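Local coordinates for axin interactor, dorsalization-associated protein (Danio rerio, PDB 2QZQ) that acts as a ventralizing factor in the embryo, binding axin and disrupting its homodimerization so that axin-mediated JNK activation is inhibited, at residues A[40-43]-A[44-48]. Sequence-based numbering, arbitrary orientation.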
ATOM      1  N   VAL A  40      -4.552  -6.143   4.223  1.00 19.29           N
ATOM      2  CA  VAL A  40      -3.711  -6.970   5.086  1.00 20.45           C
ATOM      3  C   VAL A  40      -4.135  -8.415   4.840  1.00 20.92           C
ATOM      4  O   VAL A  40      -5.309  -8.772   5.070  1.00 21.18           O
ATOM      5  CB  VAL A  40      -3.871  -6.590   6.569  1.00 20.31           C
ATOM      6  CG1 VAL A  40      -2.916  -7.416   7.444  1.00 20.91           C
ATOM      7  CG2 VAL A  40      -3.584  -5.078   6.770  1.00 20.54           C
ATOM      8  N   LYS A  41      -3.198  -9.222   4.346  1.00 20.84           N
ATOM      9  CA  LYS A  41      -3.481 -10.594   3.909  1.00 22.84           C
ATOM     10  C   LYS A  41      -2.741 -11.585   4.782  1.00 23.62           C
ATOM     11  O   LYS A  41      -1.618 -11.305   5.188  1.00 23.61           O
ATOM     12  CB  LYS A  41      -3.032 -10.811   2.445  1.00 22.56           C
ATOM     13  CG  LYS A  41      -3.750  -9.936   1.381  1.00 23.50           C
ATOM     14  CD  LYS A  41      -5.221 -10.242   1.284  1.00 24.27           C
ATOM     15  CE  LYS A  41      -5.765  -9.924  -0.123  1.00 22.69           C
ATOM     16  NZ  LYS A  41      -6.331  -8.582  -0.219  1.00 26.10           N
ATOM     17  N   ASP A  42      -3.349 -12.741   5.059  1.00 24.91           N
ATOM     18  CA  ASP A  42      -2.615 -13.820   5.753  1.00 25.98           C
ATOM     19  C   ASP A  42      -1.631 -14.520   4.814  1.00 25.81           C
ATOM     20  O   ASP A  42      -1.511 -14.162   3.633  1.00 24.98           O
ATOM     21  CB  ASP A  42      -3.540 -14.811   6.517  1.00 26.00           C
ATOM     22  CG  ASP A  42      -4.388 -15.706   5.604  1.00 28.12           C
ATOM     23  OD1 ASP A  42      -4.167 -15.769   4.380  1.00 29.70           O
ATOM     24  OD2 ASP A  42      -5.314 -16.366   6.132  1.00 29.48           O
ATOM     25  N   LEU A  43      -0.924 -15.514   5.340  1.00 26.60           N
ATOM     26  CA  LEU A  43      -0.015 -16.330   4.519  1.00 27.79           C
ATOM     27  C   LEU A  43      -0.622 -16.850   3.238  1.00 27.71           C
ATOM     28  O   LEU A  43       0.080 -17.034   2.243  1.00 27.95           O
ATOM     29  CB  LEU A  43       0.443 -17.555   5.286  1.00 28.24           C
ATOM     30  CG  LEU A  43       1.777 -17.502   5.980  1.00 30.00           C
ATOM     31  CD1 LEU A  43       2.028 -18.919   6.460  1.00 32.54           C
ATOM     32  CD2 LEU A  43       2.877 -17.010   5.047  1.00 31.95           C
ATOM     33  N   ASN A  44      -1.911 -17.155   3.289  1.00 27.42           N
ATOM     34  CA  ASN A  44      -2.571 -17.761   2.142  1.00 28.15           C
ATOM     35  C   ASN A  44      -3.252 -16.748   1.236  1.00 27.47           C
ATOM     36  O   ASN A  44      -3.985 -17.136   0.336  1.00 27.86           O
ATOM     37  CB  ASN A  44      -3.547 -18.848   2.592  1.00 28.80           C
ATOM     38  CG  ASN A  44      -2.847 -19.998   3.335  1.00 31.09           C
ATOM     39  OD1 ASN A  44      -3.272 -20.387   4.420  1.00 35.50           O
ATOM     40  ND2 ASN A  44      -1.779 -20.531   2.752  1.00 31.13           N
ATOM     41  N   GLY A  45      -2.998 -15.458   1.471  1.00 27.14           N
ATOM     42  CA  GLY A  45      -3.517 -14.390   0.616  1.00 26.65           C
ATOM     43  C   GLY A  45      -4.963 -14.014   0.912  1.00 27.15           C
ATOM     44  O   GLY A  45      -5.633 -13.412   0.075  1.00 26.80           O
ATOM     45  N   ILE A  46      -5.425 -14.352   2.113  1.00 26.77           N
ATOM     46  CA  ILE A  46      -6.790 -14.053   2.563  1.00 26.96           C
ATOM     47  C   ILE A  46      -6.809 -12.806   3.419  1.00 26.24           C
ATOM     48  O   ILE A  46      -5.990 -12.666   4.330  1.00 26.48           O
ATOM     49  CB  ILE A  46      -7.422 -15.237   3.391  1.00 27.32           C
ATOM     50  CG1 ILE A  46      -7.395 -16.560   2.609  1.00 29.08           C
ATOM     51  CG2 ILE A  46      -8.854 -14.885   3.904  1.00 26.69           C
ATOM     52  CD1 ILE A  46      -7.852 -16.485   1.146  1.00 31.14           C
ATOM     53  N   ASP A  47      -7.753 -11.908   3.124  1.00 25.80           N
ATOM     54  CA  ASP A  47      -7.979 -10.697   3.915  1.00 25.54           C
ATOM     55  C   ASP A  47      -8.229 -10.928   5.401  1.00 26.26           C
ATOM     56  O   ASP A  47      -9.131 -11.675   5.786  1.00 26.19           O
ATOM     57  CB  ASP A  47      -9.126  -9.887   3.342  1.00 25.31           C
ATOM     58  CG  ASP A  47      -8.717  -9.110   2.117  1.00 26.59           C
ATOM     59  OD1 ASP A  47      -7.754  -8.313   2.186  1.00 26.15           O
ATOM     60  OD2 ASP A  47      -9.355  -9.328   1.084  1.00 29.54           O
ATOM     61  N   LEU A  48      -7.396 -10.288   6.217  1.00 25.97           N
ATOM     62  CA  LEU A  48      -7.494 -10.353   7.667  1.00 26.41           C
ATOM     63  C   LEU A  48      -8.265  -9.139   8.178  1.00 26.26           C
ATOM     64  O   LEU A  48      -8.744  -9.128   9.312  1.00 26.34           O
ATOM     65  CB  LEU A  48      -6.091 -10.371   8.281  1.00 26.42           C
ATOM     66  CG  LEU A  48      -5.271 -11.663   8.182  1.00 27.42           C
ATOM     67  CD1 LEU A  48      -3.803 -11.319   8.376  1.00 26.46           C
ATOM     68  CD2 LEU A  48      -5.725 -12.683   9.231  1.00 29.11           C
TER
HETATM   69  O   HOH W   1      -7.358  -6.227   3.909  1.00 21.69           O
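Asp42 OD1 takes two backbone N-H groups from the chain just ahead of it: Ile46 N at 3.0 Å, arriving from above the carboxylate plane, and Asn44 N in a weaker, bent bond. The carboxylate is swung there by chi1 of 70°, which sets CG between the backbone N and the carbonyl carbon, and its OD2 lies beside Ile46 CB. The same residues form a type I beta turn from Asp42 to Gly45, closed by Gly45 N on Asp42 O at 2.9 Å; Gly45 sits at phi 81°, a backbone shape that glycine adopts easily. Past the turn the backbones come together in a single bridge, Lys41 with Asp47. Asp42 N donates to Ile46 O at 2.7 Å, and Leu48 N reaches Val40 O at 2.8 Å in a nearly straight bond (178°), bracketing that pair. Lys41, bent at chi2 and chi4, runs alongside Asp47 and brings Lys41 NZ to Asp47 OD1 at 2.8 Å, a salt bridge that meets the carboxylate from above its plane, while its CD rests near Gly45 O. A water joins the same Asp47 OD1 to Val40 N. A methionine in place of Lys41 would probably leave the Asp47 carboxylate without its charged mate and freer to turn. Leu48 CD1 lies by Asp42 N and packs against Val40 CG1 at 4.1 Å. In this C-terminal C2-type domain the loop leaves strand 34-41 and leads towards edge strand 52-53; Lys41 also makes a cation-pi contact with Phe129, Arg131 holds Asp42 O, and backbone bonds from Lys41 to Ala85 tie the loop's base to strand 85-94.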